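Side-chain contacts in toxin 2A (Paenibacillus larvae, PDB 5URP), which probably transfers ADP-ribose from NAD+ to a protein of its host, as a toxin of the bacterial mono-ADP-ribosyltransferase family: residues L143-R146 with G147-T151; R105-D108 with G109-G113. One frame throughout, in Å; residues are numbered along the deposited sequence.

Contact 1. Residues L143-R146 with G147-T151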
loop_
_atom_site.group_PDB
_atom_site.type_symbol
_atom_site.label_atom_id
_atom_site.label_comp_id
_atom_site.label_asym_id
_atom_site.label_seq_id
_atom_site.Cartn_x
_atom_site.Cartn_y
_atom_site.Cartn_z
ATOM N N LEU A 143 -5.252 -11.234 4.517
ATOM C CA LEU A 143 -3.810 -11.145 4.316
ATOM C C LEU A 143 -3.208 -10.231 5.383
ATOM O O LEU A 143 -3.895 -9.384 5.962
ATOM C CB LEU A 143 -3.454 -10.625 2.924
ATOM C CG LEU A 143 -3.904 -11.451 1.705
ATOM C CD1 LEU A 143 -3.334 -10.868 0.420
ATOM C CD2 LEU A 143 -3.501 -12.886 1.822
ATOM N N LEU A 144 -1.931 -10.464 5.685
ATOM C CA LEU A 144 -1.189 -9.716 6.699
ATOM C C LEU A 144 0.114 -9.267 6.063
ATOM O O LEU A 144 0.909 -10.103 5.625
ATOM C CB LEU A 144 -0.912 -10.572 7.945
ATOM C CG LEU A 144 0.161 -10.082 8.927
ATOM C CD1 LEU A 144 -0.292 -8.824 9.564
ATOM C CD2 LEU A 144 0.459 -11.156 9.979
ATOM N N GLU A 145 0.326 -7.958 5.989
ATOM C CA GLU A 145 1.542 -7.388 5.420
ATOM C C GLU A 145 2.505 -7.012 6.538
ATOM O O GLU A 145 2.230 -6.096 7.316
ATOM C CB GLU A 145 1.201 -6.173 4.561
ATOM C CG GLU A 145 2.406 -5.462 3.997
ATOM C CD GLU A 145 3.323 -6.377 3.205
ATOM O OE1 GLU A 145 4.531 -6.440 3.537
ATOM O OE2 GLU A 145 2.838 -7.023 2.251
ATOM N N ARG A 146 3.650 -7.698 6.591
ATOM C CA ARG A 146 4.628 -7.447 7.642
ATOM C C ARG A 146 5.417 -6.158 7.442
ATOM O O ARG A 146 5.809 -5.536 8.426
ATOM C CB ARG A 146 5.558 -8.647 7.756
ATOM C CG ARG A 146 4.744 -9.883 8.198
ATOM C CD ARG A 146 5.554 -11.073 8.662
ATOM N NE ARG A 146 4.704 -12.264 8.696
ATOM C CZ ARG A 146 4.969 -13.373 9.376
ATOM N NH1 ARG A 146 6.065 -13.466 10.122
ATOM N NH2 ARG A 146 4.118 -14.390 9.318
ATOM N N GLY A 147 5.694 -5.745 6.191
ATOM C CA GLY A 147 6.291 -4.439 5.976
ATOM C C GLY A 147 5.274 -3.330 6.125
ATOM O O GLY A 147 4.097 -3.566 6.363
ATOM N N TYR A 148 5.723 -2.082 5.950
ATOM C CA TYR A 148 4.755 -1.013 5.771
ATOM C C TYR A 148 4.019 -1.181 4.440
ATOM O O TYR A 148 4.516 -1.792 3.492
ATOM C CB TYR A 148 5.440 0.357 5.842
ATOM C CG TYR A 148 6.076 0.619 7.179
ATOM C CD1 TYR A 148 5.315 1.063 8.275
ATOM C CD2 TYR A 148 7.417 0.363 7.374
ATOM C CE1 TYR A 148 5.918 1.278 9.510
ATOM C CE2 TYR A 148 8.025 0.557 8.593
ATOM C CZ TYR A 148 7.276 1.010 9.662
ATOM O OH TYR A 148 7.942 1.176 10.830
ATOM N N LEU A 149 2.828 -0.628 4.372
ATOM C CA LEU A 149 1.976 -0.767 3.200
ATOM C C LEU A 149 1.846 0.597 2.536
ATOM O O LEU A 149 1.063 1.448 2.960
ATOM C CB LEU A 149 0.628 -1.358 3.601
ATOM C CG LEU A 149 -0.295 -1.804 2.480
ATOM C CD1 LEU A 149 0.373 -2.815 1.567
ATOM C CD2 LEU A 149 -1.567 -2.409 3.094
ATOM N N SER A 150 2.635 0.791 1.471
ATOM C CA SER A 150 2.599 2.001 0.672
ATOM C C SER A 150 1.509 1.863 -0.384
ATOM O O SER A 150 1.492 0.881 -1.141
ATOM C CB SER A 150 3.954 2.236 -0.016
ATOM O OG SER A 150 4.982 2.551 0.908
ATOM N N THR A 151 0.627 2.853 -0.450
ATOM C CA THR A 151 -0.493 2.879 -1.374
ATOM C C THR A 151 -0.588 4.294 -1.922
ATOM O O THR A 151 0.158 5.179 -1.501
ATOM C CB THR A 151 -1.808 2.507 -0.681
ATOM O OG1 THR A 151 -2.207 3.569 0.182
ATOM C CG2 THR A 151 -1.657 1.222 0.116
HETATM O O HOH W 1 5.838 -4.048 2.590
#
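Glu145 folds its carboxylate back under the turn that follows it and meets the backbone of Gly147. The first torsion sets CG anti to the backbone N (chi1 176°), and a bend at the second (chi2 55°) brings the carboxylate round to the turn. There Glu145 OE1 accepts a hydrogen bond from Gly147 N at 3.0 Å. The amide arrives on the anti side of the oxygen and only slightly out of the carboxylate plane, but the bond is clearly bent, with an N-H...O angle of 144°. One water extends the link: it donates to Glu145 OE1 at 2.9 Å and to Tyr148 O at 2.8 Å, linking the acid to the carbonyl of Tyr148 as well. The same oxygen forms a salt bridge with Arg71 NE, so three donors grip this buried atom and probably help keep the group ionised. The aliphatic part of the acid does different work. Glu145 CG lies 3.5 Å from Gly147 O, and it packs against Leu149 CD1 at 4.1 Å, at the start of strand 149-152. Tyr148, the residue before Leu149, turns its CB away from residues 143-146 and gives its hydroxyl to a hydrogen bond with Asp89. The contact thus joins two sheets: strand 142-145 pairs with strand 197-207 at one edge of the five-stranded sheet, strand 149-152 pairs with strand 190-193 in the three-stranded one, and helix 79-92 receives the ring of Tyr148.

Contact 2. Residues R105-D108 with G109-G113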
loop_
_atom_site.group_PDB
_atom_site.type_symbol
_atom_site.label_atom_id
_atom_site.label_comp_id
_atom_site.label_asym_id
_atom_site.label_seq_id
_atom_site.Cartn_x
_atom_site.Cartn_y
_atom_site.Cartn_z
ATOM N N ARG A 105 -2.713 0.088 -4.990
ATOM C CA ARG A 105 -1.336 -0.375 -4.909
ATOM C C ARG A 105 -1.082 -1.361 -6.034
ATOM O O ARG A 105 -1.776 -2.365 -6.131
ATOM C CB ARG A 105 -1.071 -1.061 -3.561
ATOM C CG ARG A 105 0.297 -1.650 -3.464
ATOM C CD ARG A 105 0.543 -2.145 -2.043
ATOM N NE ARG A 105 1.738 -2.981 -1.943
ATOM C CZ ARG A 105 2.987 -2.528 -1.933
ATOM N NH1 ARG A 105 3.247 -1.228 -2.023
ATOM N NH2 ARG A 105 3.993 -3.385 -1.850
ATOM N N GLY A 106 -0.119 -1.062 -6.895
ATOM C CA GLY A 106 0.337 -2.046 -7.854
ATOM C C GLY A 106 1.419 -2.917 -7.243
ATOM O O GLY A 106 2.324 -2.427 -6.567
ATOM N N THR A 107 1.329 -4.217 -7.496
ATOM C CA THR A 107 2.334 -5.117 -6.971
ATOM C C THR A 107 2.392 -6.346 -7.878
ATOM O O THR A 107 1.964 -6.307 -9.032
ATOM C CB THR A 107 2.031 -5.413 -5.483
ATOM O OG1 THR A 107 3.138 -6.114 -4.898
ATOM C CG2 THR A 107 0.740 -6.190 -5.318
ATOM N N ASP A 108 2.924 -7.450 -7.366
ATOM C CA ASP A 108 2.904 -8.699 -8.118
ATOM C C ASP A 108 2.394 -9.813 -7.208
ATOM O O ASP A 108 1.777 -9.576 -6.162
ATOM C CB ASP A 108 4.275 -8.960 -8.742
ATOM C CG ASP A 108 5.356 -9.240 -7.717
ATOM O OD1 ASP A 108 5.042 -9.392 -6.515
ATOM O OD2 ASP A 108 6.523 -9.305 -8.123
ATOM N N GLY A 109 2.591 -11.046 -7.641
ATOM C CA GLY A 109 2.023 -12.197 -6.964
ATOM C C GLY A 109 2.578 -12.472 -5.588
ATOM O O GLY A 109 2.077 -13.376 -4.909
ATOM N N ILE A 110 3.586 -11.712 -5.150
ATOM C CA ILE A 110 4.211 -11.960 -3.853
ATOM C C ILE A 110 3.185 -11.932 -2.730
ATOM O O ILE A 110 3.315 -12.671 -1.748
ATOM C CB ILE A 110 5.344 -10.938 -3.605
ATOM C CG1 ILE A 110 6.202 -11.364 -2.416
ATOM C CG2 ILE A 110 4.785 -9.539 -3.362
ATOM C CD1 ILE A 110 7.007 -12.587 -2.672
ATOM N N ILE A 111 2.154 -11.096 -2.841
ATOM C CA ILE A 111 1.183 -10.991 -1.754
ATOM C C ILE A 111 0.525 -12.325 -1.478
ATOM O O ILE A 111 -0.036 -12.524 -0.395
ATOM C CB ILE A 111 0.116 -9.918 -2.045
ATOM C CG1 ILE A 111 -0.730 -10.286 -3.263
ATOM C CG2 ILE A 111 0.780 -8.571 -2.178
ATOM C CD1 ILE A 111 -1.947 -9.418 -3.417
ATOM N N PHE A 112 0.592 -13.256 -2.424
ATOM C CA PHE A 112 -0.018 -14.566 -2.280
ATOM C C PHE A 112 0.990 -15.612 -1.836
ATOM O O PHE A 112 0.658 -16.802 -1.803
ATOM C CB PHE A 112 -0.662 -14.992 -3.604
ATOM C CG PHE A 112 -1.709 -14.042 -4.088
ATOM C CD1 PHE A 112 -2.826 -13.786 -3.313
ATOM C CD2 PHE A 112 -1.574 -13.383 -5.298
ATOM C CE1 PHE A 112 -3.788 -12.895 -3.740
ATOM C CE2 PHE A 112 -2.547 -12.474 -5.736
ATOM C CZ PHE A 112 -3.647 -12.237 -4.957
ATOM N N GLY A 113 2.201 -15.194 -1.504
ATOM C CA GLY A 113 3.303 -16.087 -1.219
ATOM C C GLY A 113 4.289 -16.120 -2.367
ATOM O O GLY A 113 3.931 -15.943 -3.537
#
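An Asx turn joins Asp108 to Ile110, where strand 101-107 gives way to the short 3-10 segment 109-112. Asp108 OD1 reaches forward past Gly109 and accepts the backbone N-H of Ile110 at 3.1 Å, in a nearly straight bond of 164°. The amide comes from above the carboxylate, well out of its plane. The torsions of the acid put it there: CG stands between the backbone N and the carbonyl carbon (chi1 67°), which turns the group toward the first residues of the turn. The same approach brings Ile110 CG2 to 3.2 Å from Asp108 OD1, a tight methyl-oxygen contact. The second carboxylate oxygen is held from further along the loop, by a hydrogen bond from Gln117 NE2 to Asp108 OD2. Thr107 adds an apolar contact beside the turn, its CG2 methyl meeting Ile111 CG2 at 3.9 Å, while its hydroxyl oxygen OG1 faces the CG2 methyl of Ile110 at 4.1 Å. The other branch of Ile111 lays CG1 over the centre of one face of the Phe112 ring. The 3-10 segment is closed by backbone bonds from Phe112 N to Gly109 O and from Gly113 N to Ile110 O. With OD1 on the amide of Ile110 and OD2 on Gln117, the carboxylate is held at both oxygens, which should limit its rotation, and these two N-H donors would probably favour its negative charge.

In the fold
Contacts 1 and 2 lie about 10 Å apart, centre to centre, and meet directly through Arg105 of strand 101-107. Arg105 NH1 lies 2.9 Å from Ser150 O, a probable hydrogen bond, and Arg105 CD packs on Leu149 CD1 at 3.7 Å. Elsewhere, Leu143 CD1 approaches Ile111 O at 3.8 Å. Strands 101-107 and 142-145 are the outermost strands of one five-stranded sheet. In the arginine-serine-glutamate class of mono-ADP-ribosyltransferases an arginine on the first strand, a Ser-Thr-Ser strand and a glutamate form the NAD-binding cleft; Arg105, the Ser150-Thr151 strand and Glu190, hydrogen-bonded to Ser150, are consistent with those elements, so that each contact would supply a residue to the probable active site, Ser150 from contact 1 and Arg105 from contact 2.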